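Local coordinates for protein beta-N-acetylhexosaminidase (Streptomyces plicatus, PDB 1JAK) that hydrolyses terminal, non-reducing N-acetylhexosamine residues from N-acetyl-beta-hexosaminides, with the substrate's own acetamido group assisting the reaction, at residues Q365-D370 with L412-Y417; K403-T408 with D502-P507; L447-L452 with D456-M461. All coordinates share one frame; numbering follows the deposited sequence.

Contacts 1 and 3 line the sugar pocket of the catalytic barrel, their centres 16 Å apart, and both touch the bound isofagomine-type inhibitor IFG: contact 1 through Trp367, Leu412 and Trp414, contact 3 through Trp448 and Glu450. They meet directly where Leu412 CD2 packs on Thr451 CG2 at 3.7 Å. Contact 2 lies farther out, the side chain of Tyr404 about 14 Å from IFG, yet it adjoins both. Its centre is 12 Å from that of contact 3, and Tyr404 OH lies 2.7 Å from Tyr460 O, probably hydrogen-bonded. Toward contact 1, Lys403 N reaches Leu412 O at 2.8 Å, also a probable hydrogen bond.

Contact 1 of 3, residues Q365-D370 with L412-Y417; sequences QYWGLD and LSWAGY. With IFG ((2R,3R,4S,5R)-2-acetamido-3,4-dihydroxy-5-hydroxymethyl-piperidine), chain F.
Trp367 and Trp414 meet at the mouth of a TIM barrel, the catalytic fold of family 20 glycoside hydrolases, and together form a corner into which the inhibitor fits. Residues 365-370 leave the barrel strand 363-366; residues 412-417 belong to a long loop that carries a type I turn from Ser413 to Gly416. The two side chains cross at about a right angle. The CH2 corner of Trp414 comes to the edge of Trp367, 3.7 Å from its CZ3. Beside this junction a second contact sets branch against methyl: Leu369 CD2 packs on Ala415 CB at 3.7 Å, while its other branch, CD1, comes within 4.2 Å of Trp414 CZ3. Ala415 also rests its methyl on a face of its neighbour Trp414, where a small residue suits the narrow gap between indole and leucine.

With CG of Trp367 set between its backbone N and carbonyl carbon (chi1 58°), the indole turns a broad face to the acetamido group of IFG, whose methyl C8 sits 3.5 Å above the plane, over the ring. A flat, apolar surface suits a methyl group, and the indole NE1 is held by Gln352 OE1, which helps fix the ring's rotation. With an alanine here, the acetamido methyl would probably lose its platform, Trp414 CH2 its neighbour and Gln352 OE1 its donor. Leu412 adds a smaller bump, its CD1 lying 3.5 Å from IFG C6. Trp414 serves the same end of the sugar ring with its polar edge: NE1 donates to IFG O6 in the indole plane, at 2.8 Å and a nearly straight 166°.

Contact 2 of 3, residues K403-T408 with D502-P507; sequences KYTKDT and DFYRSP
Tyr404 and Tyr504 come from two loops without regular helix or strand, whose backbones stay apart, the nearest CA atoms being those of Tyr404 and Ser506 at 8.2 Å. The gap is filled by the two phenol rings, which make an offset stack with centroids 3.9 Å apart and planes at 17°. The side chains run in opposite directions, so each ring covers the base of the other. Tyr504 CD2 stands over the centre of the Tyr404 ring, and its nearest carbon there, Tyr404 CD1, is 3.3 Å away. At the other end Tyr404 CB lies over the face of Tyr504 in a CH-pi contact, 4.0 Å from the ring centroid. Tyr504 has its CG anti to the backbone N (chi1 167°), which stretches the ring out across the gap beneath Tyr404. Thr405 sets its methyl CG2 beside the phenol oxygen, 3.8 Å from Tyr504 OH.

Behind the stack, Thr408 OG1 accepts from both Tyr404 N and Thr405 N, the second bond being the straighter (165°), and Thr405 OG1 takes Asp407 N in an ST turn. Short hydroxyl side chains suit this tight type I turn, Thr405 to Thr408, because they can bind the chain's own amides. The far ends of the rings are tied down too: Tyr404 OH to the carbonyl of Tyr460 on helix 455-462, Tyr504 OH to Glu419. Tyrosine thus does two jobs here, the carbon faces joining the barrel loop to the segment after helix 493-499 by dispersion, while the hydroxyls, anchored at opposite ends, should keep the rings from sliding along one another.

Contact 3 of 3, residues L447-L452 with D456-M461; sequences LWTETL and DQLDYM. With IFG ((2R,3R,4S,5R)-2-acetamido-3,4-dihydroxy-5-hydroxymethyl-piperidine), chain F.
Leu458 fits against Leu447, Thr449 and Leu452 where the last strand of the TIM barrel, 440-447, gives way through a short loop to helix 455-462. The chain folds back on itself at this beta-to-alpha connection, and the CA atoms of Leu452 and Gln457 come within 5.7 Å.

Apolar contacts carry most of the buried surface. Leu458 CD2 is the central knob: it lies 3.7 Å from Leu447 CD2 and also touches Thr449 CG2 and Leu452 CB. Branched aliphatic residues suit this join, because their methyls can fill hollows on several neighbours at once. One turn along the helix, Met461 has its CG anti to the carbonyl carbon (chi1 -66°), which brings CG to Leu452 CD2 at 3.7 Å. Leu447 CD1 approaches Met461 CB more distantly, with the two side chains at about a right angle. Thr449 turns its methyl into this cluster while its OG1 is bonded to the carbonyl of Asp165, a division of labour that suits threonine.

The polar contacts gather at the edge around Gln457, whose chain is extended beyond CG. Its OE1 accepts from Ser453 N and lies 3.5 Å from Leu452 CA. A water donates to Thr451 O at 3.0 Å and to Gln457 OE1 at 3.3 Å, bridging loop and helix.

On the other side the same loop faces the ligand. Trp448 points away from the helix and lays its indole face against the piperidine ring of IFG, with C3 3.4 Å above the plane, over its centre; a large flat carbon surface suits a sugar ring. Glu450, bent at chi2 (91°), brings its carboxylate to the ligand's hydroxyl, where IFG O4 donates to OE2 in a very short bond of 2.5 Å.

Contact 1 of 3, residues Q365-D370 with L412-Y417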
loop_
_atom_site.group_PDB
_atom_site.type_symbol
_atom_site.label_atom_id
_atom_site.label_comp_id
_atom_site.label_asym_id
_atom_site.label_seq_id
_atom_site.Cartn_x
_atom_site.Cartn_y
_atom_site.Cartn_z
ATOM N N GLN A 365 6.181 -12.756 2.665
ATOM C CA GLN A 365 6.670 -11.400 2.470
ATOM C C GLN A 365 8.096 -11.280 2.988
ATOM O O GLN A 365 8.338 -11.331 4.194
ATOM C CB GLN A 365 5.759 -10.408 3.196
ATOM C CG GLN A 365 6.015 -8.962 2.804
ATOM C CD GLN A 365 5.036 -7.994 3.440
ATOM O OE1 GLN A 365 3.974 -8.390 3.935
ATOM N NE2 GLN A 365 5.383 -6.713 3.417
ATOM N N TYR A 366 9.031 -11.117 2.060
ATOM C CA TYR A 366 10.446 -11.009 2.388
ATOM C C TYR A 366 10.852 -9.606 2.821
ATOM O O TYR A 366 10.760 -8.654 2.037
ATOM C CB TYR A 366 11.287 -11.409 1.179
ATOM C CG TYR A 366 12.765 -11.415 1.460
ATOM C CD1 TYR A 366 13.345 -12.447 2.200
ATOM C CD2 TYR A 366 13.584 -10.383 1.008
ATOM C CE1 TYR A 366 14.705 -12.451 2.479
ATOM C CE2 TYR A 366 14.950 -10.376 1.283
ATOM C CZ TYR A 366 15.501 -11.416 2.019
ATOM O OH TYR A 366 16.849 -11.421 2.293
ATOM N N TRP A 367 11.314 -9.482 4.061
ATOM C CA TRP A 367 11.743 -8.188 4.574
ATOM C C TRP A 367 13.224 -8.198 4.958
ATOM O O TRP A 367 13.668 -7.418 5.808
ATOM C CB TRP A 367 10.873 -7.766 5.770
ATOM C CG TRP A 367 10.851 -8.722 6.934
ATOM C CD1 TRP A 367 10.272 -9.960 6.975
ATOM C CD2 TRP A 367 11.393 -8.489 8.239
ATOM N NE1 TRP A 367 10.417 -10.511 8.230
ATOM C CE2 TRP A 367 11.102 -9.628 9.024
ATOM C CE3 TRP A 367 12.094 -7.426 8.823
ATOM C CZ2 TRP A 367 11.487 -9.735 10.368
ATOM C CZ3 TRP A 367 12.477 -7.530 10.163
ATOM C CH2 TRP A 367 12.172 -8.679 10.918
ATOM N N GLY A 368 13.982 -9.082 4.310
ATOM C CA GLY A 368 15.410 -9.183 4.558
ATOM C C GLY A 368 16.180 -7.994 4.012
ATOM O O GLY A 368 15.592 -7.059 3.461
ATOM N N LEU A 369 17.503 -8.030 4.154
ATOM C CA LEU A 369 18.364 -6.933 3.713
ATOM C C LEU A 369 19.530 -7.449 2.868
ATOM O O LEU A 369 19.714 -8.657 2.734
ATOM C CB LEU A 369 18.932 -6.200 4.937
ATOM C CG LEU A 369 17.993 -5.578 5.982
ATOM C CD1 LEU A 369 17.212 -6.652 6.721
ATOM C CD2 LEU A 369 18.825 -4.780 6.978
ATOM N N ASP A 370 20.314 -6.532 2.305
ATOM C CA ASP A 370 21.476 -6.919 1.500
ATOM C C ASP A 370 22.382 -7.824 2.333
ATOM O O ASP A 370 22.904 -8.830 1.845
ATOM C CB ASP A 370 22.302 -5.689 1.103
ATOM C CG ASP A 370 21.777 -4.984 -0.134
ATOM O OD1 ASP A 370 20.670 -5.313 -0.608
ATOM O OD2 ASP A 370 22.489 -4.084 -0.630
ATOM N N LEU A 412 13.415 4.857 12.302
ATOM C CA LEU A 412 14.395 3.977 12.933
ATOM C C LEU A 412 15.656 3.821 12.086
ATOM O O LEU A 412 15.690 4.233 10.925
ATOM C CB LEU A 412 13.767 2.606 13.193
ATOM C CG LEU A 412 12.528 2.620 14.093
ATOM C CD1 LEU A 412 12.042 1.199 14.307
ATOM C CD2 LEU A 412 12.859 3.271 15.434
ATOM N N SER A 413 16.685 3.201 12.663
ATOM C CA SER A 413 17.953 3.041 11.959
ATOM C C SER A 413 18.589 1.654 12.041
ATOM O O SER A 413 19.726 1.470 11.608
ATOM C CB SER A 413 18.950 4.070 12.499
ATOM O OG SER A 413 19.166 3.869 13.889
ATOM N N TRP A 414 17.865 0.678 12.576
ATOM C CA TRP A 414 18.421 -0.664 12.723
ATOM C C TRP A 414 18.808 -1.330 11.401
ATOM O O TRP A 414 19.689 -2.189 11.372
ATOM C CB TRP A 414 17.448 -1.567 13.492
ATOM C CG TRP A 414 16.167 -1.842 12.765
ATOM C CD1 TRP A 414 14.996 -1.139 12.863
ATOM C CD2 TRP A 414 15.932 -2.886 11.815
ATOM N NE1 TRP A 414 14.046 -1.688 12.029
ATOM C CE2 TRP A 414 14.595 -2.760 11.375
ATOM C CE3 TRP A 414 16.723 -3.918 11.289
ATOM C CZ2 TRP A 414 14.030 -3.628 10.433
ATOM C CZ3 TRP A 414 16.162 -4.783 10.354
ATOM C CH2 TRP A 414 14.826 -4.631 9.936
ATOM N N ALA A 415 18.151 -0.939 10.312
ATOM C CA ALA A 415 18.447 -1.512 9.001
ATOM C C ALA A 415 19.369 -0.587 8.217
ATOM O O ALA A 415 19.471 -0.686 6.988
ATOM C CB ALA A 415 17.148 -1.741 8.219
ATOM N N GLY A 416 20.053 0.299 8.935
ATOM C CA GLY A 416 20.939 1.248 8.290
ATOM C C GLY A 416 20.097 2.406 7.793
ATOM O O GLY A 416 18.938 2.534 8.179
ATOM N N TYR A 417 20.671 3.250 6.943
ATOM C CA TYR A 417 19.942 4.392 6.405
ATOM C C TYR A 417 19.475 4.080 4.996
ATOM O O TYR A 417 20.120 3.325 4.271
ATOM C CB TYR A 417 20.832 5.634 6.439
ATOM C CG TYR A 417 21.190 5.998 7.855
ATOM C CD1 TYR A 417 20.193 6.317 8.772
ATOM C CD2 TYR A 417 22.507 5.933 8.308
ATOM C CE1 TYR A 417 20.488 6.554 10.107
ATOM C CE2 TYR A 417 22.817 6.171 9.650
ATOM C CZ TYR A 417 21.798 6.478 10.542
ATOM O OH TYR A 417 22.071 6.703 11.872
HETATM N N1 IFG F . 10.437 -5.292 12.387
HETATM C C2 IFG F . 9.064 -5.641 12.836
HETATM C C3 IFG F . 8.006 -4.467 12.770
HETATM C C4 IFG F . 8.577 -3.090 13.169
HETATM C C5 IFG F . 9.843 -2.833 12.349
HETATM C C6 IFG F . 10.514 -1.484 12.582
HETATM C C7 IFG F . 8.619 -6.756 10.688
HETATM C C8 IFG F . 8.107 -7.857 9.795
HETATM C C9 IFG F . 10.914 -3.911 12.559
HETATM N N2 IFG F . 8.566 -6.794 12.053
HETATM O O7 IFG F . 9.121 -5.791 10.128
HETATM O O3 IFG F . 6.901 -4.783 13.607
HETATM O O4 IFG F . 8.917 -3.120 14.555
HETATM O O6 IFG F . 11.331 -1.114 11.478
#

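Contact 2 of 3, residues K403-T408 with D502-P507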
loop_
_atom_site.group_PDB
_atom_site.type_symbol
_atom_site.label_atom_id
_atom_site.label_comp_id
_atom_site.label_asym_id
_atom_site.label_seq_id
_atom_site.Cartn_x
_atom_site.Cartn_y
_atom_site.Cartn_z
ATOM N N LYS A 403 15.071 5.720 8.665
ATOM C CA LYS A 403 15.650 7.045 8.469
ATOM C C LYS A 403 16.377 7.185 7.137
ATOM O O LYS A 403 16.974 6.232 6.638
ATOM C CB LYS A 403 16.634 7.363 9.597
ATOM C CG LYS A 403 15.990 7.533 10.961
ATOM C CD LYS A 403 17.038 7.893 12.006
ATOM C CE LYS A 403 16.410 8.065 13.382
ATOM N NZ LYS A 403 17.435 8.431 14.402
ATOM N N TYR A 404 16.329 8.391 6.576
ATOM C CA TYR A 404 17.000 8.691 5.314
ATOM C C TYR A 404 18.495 8.828 5.584
ATOM O O TYR A 404 19.331 8.383 4.790
ATOM C CB TYR A 404 16.491 10.011 4.745
ATOM C CG TYR A 404 15.011 10.046 4.471
ATOM C CD1 TYR A 404 14.480 9.444 3.331
ATOM C CD2 TYR A 404 14.143 10.711 5.335
ATOM C CE1 TYR A 404 13.118 9.510 3.055
ATOM C CE2 TYR A 404 12.781 10.782 5.071
ATOM C CZ TYR A 404 12.275 10.184 3.928
ATOM O OH TYR A 404 10.936 10.284 3.639
ATOM N N THR A 405 18.812 9.477 6.701
ATOM C CA THR A 405 20.188 9.701 7.126
ATOM C C THR A 405 20.209 9.720 8.647
ATOM O O THR A 405 19.161 9.660 9.293
ATOM C CB THR A 405 20.738 11.062 6.642
ATOM O OG1 THR A 405 20.089 12.122 7.356
ATOM C CG2 THR A 405 20.504 11.238 5.149
ATOM N N LYS A 406 21.402 9.829 9.218
ATOM C CA LYS A 406 21.536 9.852 10.665
ATOM C C LYS A 406 20.845 11.054 11.297
ATOM O O LYS A 406 20.601 11.063 12.502
ATOM C CB LYS A 406 23.017 9.849 11.060
ATOM C CG LYS A 406 23.774 11.104 10.656
ATOM C CD LYS A 406 25.222 11.033 11.122
ATOM C CE LYS A 406 25.961 12.337 10.856
ATOM N NZ LYS A 406 26.004 12.675 9.406
ATOM N N ASP A 407 20.514 12.060 10.491
ATOM C CA ASP A 407 19.870 13.257 11.020
ATOM C C ASP A 407 18.348 13.314 10.886
ATOM O O ASP A 407 17.723 14.285 11.318
ATOM C CB ASP A 407 20.496 14.502 10.392
ATOM C CG ASP A 407 21.961 14.665 10.762
ATOM O OD1 ASP A 407 22.284 14.571 11.965
ATOM O OD2 ASP A 407 22.787 14.888 9.854
ATOM N N THR A 408 17.751 12.286 10.293
ATOM C CA THR A 408 16.296 12.248 10.145
ATOM C C THR A 408 15.688 12.286 11.553
ATOM O O THR A 408 16.034 11.468 12.406
ATOM C CB THR A 408 15.864 10.967 9.404
ATOM O OG1 THR A 408 16.477 10.946 8.108
ATOM C CG2 THR A 408 14.353 10.919 9.239
ATOM N N ASP A 502 3.604 16.835 3.201
ATOM C CA ASP A 502 4.978 17.065 3.610
ATOM C C ASP A 502 5.822 15.912 3.090
ATOM O O ASP A 502 5.347 14.781 2.987
ATOM C CB ASP A 502 5.078 17.164 5.133
ATOM C CG ASP A 502 6.434 17.669 5.596
ATOM O OD1 ASP A 502 7.059 18.470 4.861
ATOM O OD2 ASP A 502 6.868 17.280 6.701
ATOM N N PHE A 503 7.064 16.207 2.731
ATOM C CA PHE A 503 7.962 15.185 2.221
ATOM C C PHE A 503 9.401 15.583 2.486
ATOM O O PHE A 503 9.709 16.763 2.652
ATOM C CB PHE A 503 7.760 14.973 0.712
ATOM C CG PHE A 503 8.127 16.167 -0.137
ATOM C CD1 PHE A 503 7.264 17.252 -0.250
ATOM C CD2 PHE A 503 9.336 16.197 -0.828
ATOM C CE1 PHE A 503 7.598 18.354 -1.042
ATOM C CE2 PHE A 503 9.682 17.295 -1.624
ATOM C CZ PHE A 503 8.810 18.375 -1.731
ATOM N N TYR A 504 10.274 14.584 2.532
ATOM C CA TYR A 504 11.693 14.801 2.758
ATOM C C TYR A 504 12.337 15.298 1.467
ATOM O O TYR A 504 12.309 14.609 0.445
ATOM C CB TYR A 504 12.341 13.488 3.199
ATOM C CG TYR A 504 13.852 13.481 3.171
ATOM C CD1 TYR A 504 14.590 14.339 3.987
ATOM C CD2 TYR A 504 14.546 12.592 2.350
ATOM C CE1 TYR A 504 15.986 14.309 3.988
ATOM C CE2 TYR A 504 15.943 12.553 2.345
ATOM C CZ TYR A 504 16.653 13.413 3.167
ATOM O OH TYR A 504 18.032 13.374 3.170
ATOM N N ARG A 505 12.908 16.497 1.514
ATOM C CA ARG A 505 13.558 17.073 0.342
ATOM C C ARG A 505 14.973 16.524 0.198
ATOM O O ARG A 505 15.962 17.216 0.453
ATOM C CB ARG A 505 13.585 18.599 0.449
ATOM C CG ARG A 505 12.210 19.250 0.319
ATOM C CD ARG A 505 12.313 20.762 0.452
ATOM N NE ARG A 505 13.209 21.328 -0.552
ATOM C CZ ARG A 505 12.858 21.609 -1.803
ATOM N NH1 ARG A 505 11.616 21.383 -2.216
ATOM N NH2 ARG A 505 13.754 22.107 -2.646
ATOM N N SER A 506 15.053 15.268 -0.220
ATOM C CA SER A 506 16.330 14.593 -0.395
ATOM C C SER A 506 17.295 15.344 -1.296
ATOM O O SER A 506 16.922 15.817 -2.367
ATOM C CB SER A 506 16.111 13.198 -0.975
ATOM O OG SER A 506 17.353 12.590 -1.279
ATOM N N PRO A 507 18.562 15.456 -0.872
ATOM C CA PRO A 507 19.551 16.161 -1.691
ATOM C C PRO A 507 19.885 15.391 -2.972
ATOM O O PRO A 507 20.522 15.931 -3.878
ATOM C CB PRO A 507 20.746 16.293 -0.746
ATOM C CG PRO A 507 20.625 15.072 0.118
ATOM C CD PRO A 507 19.145 15.026 0.410
#

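Contact 3 of 3, residues L447-L452 with D456-M461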
loop_
_atom_site.group_PDB
_atom_site.type_symbol
_atom_site.label_atom_id
_atom_site.label_comp_id
_atom_site.label_asym_id
_atom_site.label_seq_id
_atom_site.Cartn_x
_atom_site.Cartn_y
_atom_site.Cartn_z
ATOM N N LEU A 447 4.913 0.865 6.282
ATOM C CA LEU A 447 5.165 2.050 7.093
ATOM C C LEU A 447 4.847 1.689 8.541
ATOM O O LEU A 447 3.682 1.649 8.946
ATOM C CB LEU A 447 4.296 3.234 6.640
ATOM C CG LEU A 447 4.477 4.539 7.434
ATOM C CD1 LEU A 447 5.952 4.933 7.490
ATOM C CD2 LEU A 447 3.652 5.649 6.780
ATOM N N TRP A 448 5.897 1.401 9.307
ATOM C CA TRP A 448 5.764 1.049 10.715
ATOM C C TRP A 448 5.622 2.332 11.525
ATOM O O TRP A 448 6.182 3.366 11.160
ATOM C CB TRP A 448 6.984 0.240 11.155
ATOM C CG TRP A 448 7.101 -1.034 10.375
ATOM C CD1 TRP A 448 7.952 -1.294 9.336
ATOM C CD2 TRP A 448 6.296 -2.208 10.538
ATOM N NE1 TRP A 448 7.724 -2.560 8.842
ATOM C CE2 TRP A 448 6.714 -3.141 9.563
ATOM C CE3 TRP A 448 5.262 -2.560 11.415
ATOM C CZ2 TRP A 448 6.134 -4.409 9.441
ATOM C CZ3 TRP A 448 4.685 -3.822 11.296
ATOM C CH2 TRP A 448 5.124 -4.731 10.315
ATOM N N THR A 449 4.890 2.276 12.634
ATOM C CA THR A 449 4.659 3.504 13.382
ATOM C C THR A 449 5.173 3.666 14.810
ATOM O O THR A 449 4.605 4.434 15.584
ATOM C CB THR A 449 3.153 3.858 13.348
ATOM O OG1 THR A 449 2.380 2.760 13.850
ATOM C CG2 THR A 449 2.719 4.150 11.917
ATOM N N GLU A 450 6.251 2.973 15.165
ATOM C CA GLU A 450 6.801 3.139 16.506
ATOM C C GLU A 450 7.083 4.613 16.794
ATOM O O GLU A 450 6.917 5.073 17.924
ATOM C CB GLU A 450 8.119 2.371 16.668
ATOM C CG GLU A 450 7.972 0.902 17.006
ATOM C CD GLU A 450 7.935 0.004 15.788
ATOM O OE1 GLU A 450 7.688 0.502 14.669
ATOM O OE2 GLU A 450 8.149 -1.212 15.959
ATOM N N THR A 451 7.509 5.347 15.765
ATOM C CA THR A 451 7.879 6.757 15.917
ATOM C C THR A 451 6.934 7.790 15.305
ATOM O O THR A 451 7.203 8.990 15.385
ATOM C CB THR A 451 9.274 7.024 15.301
ATOM O OG1 THR A 451 9.176 7.011 13.868
ATOM C CG2 THR A 451 10.266 5.955 15.737
ATOM N N LEU A 452 5.838 7.335 14.708
ATOM C CA LEU A 452 4.903 8.234 14.035
ATOM C C LEU A 452 3.529 8.238 14.695
ATOM O O LEU A 452 2.883 7.199 14.800
ATOM C CB LEU A 452 4.786 7.808 12.568
ATOM C CG LEU A 452 6.156 7.530 11.930
ATOM C CD1 LEU A 452 5.979 6.900 10.559
ATOM C CD2 LEU A 452 6.954 8.821 11.830
ATOM N N ASP A 456 0.701 13.890 9.421
ATOM C CA ASP A 456 1.782 14.645 8.795
ATOM C C ASP A 456 3.114 13.909 8.908
ATOM O O ASP A 456 3.947 13.979 8.003
ATOM C CB ASP A 456 1.904 16.039 9.416
ATOM C CG ASP A 456 0.690 16.909 9.138
ATOM O OD1 ASP A 456 -0.007 16.658 8.133
ATOM O OD2 ASP A 456 0.443 17.856 9.916
ATOM N N GLN A 457 3.319 13.211 10.020
ATOM C CA GLN A 457 4.555 12.458 10.208
ATOM C C GLN A 457 4.554 11.259 9.263
ATOM O O GLN A 457 5.602 10.862 8.747
ATOM C CB GLN A 457 4.686 12.000 11.663
ATOM C CG GLN A 457 4.752 13.161 12.645
ATOM C CD GLN A 457 4.958 12.710 14.074
ATOM O OE1 GLN A 457 4.434 11.679 14.488
ATOM N NE2 GLN A 457 5.710 13.492 14.842
ATOM N N LEU A 458 3.379 10.680 9.036
ATOM C CA LEU A 458 3.284 9.558 8.110
ATOM C C LEU A 458 3.728 10.043 6.729
ATOM O O LEU A 458 4.482 9.358 6.038
ATOM C CB LEU A 458 1.850 9.034 8.024
ATOM C CG LEU A 458 1.246 8.411 9.284
ATOM C CD1 LEU A 458 -0.157 7.913 8.966
ATOM C CD2 LEU A 458 2.122 7.264 9.772
ATOM N N ASP A 459 3.265 11.226 6.332
ATOM C CA ASP A 459 3.632 11.773 5.024
ATOM C C ASP A 459 5.134 11.995 4.878
ATOM O O ASP A 459 5.726 11.638 3.858
ATOM C CB ASP A 459 2.923 13.113 4.756
ATOM C CG ASP A 459 1.443 12.957 4.453
ATOM O OD1 ASP A 459 1.037 11.899 3.928
ATOM O OD2 ASP A 459 0.682 13.911 4.727
ATOM N N TYR A 460 5.749 12.594 5.894
ATOM C CA TYR A 460 7.177 12.885 5.844
ATOM C C TYR A 460 8.047 11.645 5.645
ATOM O O TYR A 460 9.082 11.710 4.975
ATOM C CB TYR A 460 7.607 13.621 7.114
ATOM C CG TYR A 460 9.079 13.964 7.137
ATOM C CD1 TYR A 460 9.580 15.045 6.412
ATOM C CD2 TYR A 460 9.975 13.182 7.861
ATOM C CE1 TYR A 460 10.950 15.337 6.410
ATOM C CE2 TYR A 460 11.334 13.461 7.867
ATOM C CZ TYR A 460 11.815 14.536 7.142
ATOM O OH TYR A 460 13.166 14.798 7.157
ATOM N N MET A 461 7.627 10.518 6.216
ATOM C CA MET A 461 8.391 9.282 6.086
ATOM C C MET A 461 7.980 8.487 4.847
ATOM O O MET A 461 8.784 7.749 4.281
ATOM C CB MET A 461 8.232 8.421 7.345
ATOM C CG MET A 461 8.844 9.045 8.605
ATOM S SD MET A 461 10.567 9.567 8.395
ATOM C CE MET A 461 11.416 7.976 8.318
HETATM N N1 IFG F . 10.437 -5.292 12.387
HETATM C C2 IFG F . 9.064 -5.641 12.836
HETATM C C3 IFG F . 8.006 -4.467 12.770
HETATM C C4 IFG F . 8.577 -3.090 13.169
HETATM C C5 IFG F . 9.843 -2.833 12.349
HETATM C C6 IFG F . 10.514 -1.484 12.582
HETATM C C7 IFG F . 8.619 -6.756 10.688
HETATM C C8 IFG F . 8.107 -7.857 9.795
HETATM C C9 IFG F . 10.914 -3.911 12.559
HETATM N N2 IFG F . 8.566 -6.794 12.053
HETATM O O7 IFG F . 9.121 -5.791 10.128
HETATM O O3 IFG F . 6.901 -4.783 13.607
HETATM O O4 IFG F . 8.917 -3.120 14.555
HETATM O O6 IFG F . 11.331 -1.114 11.478
HETATM O O HOH W 1 5.549 10.540 17.326
#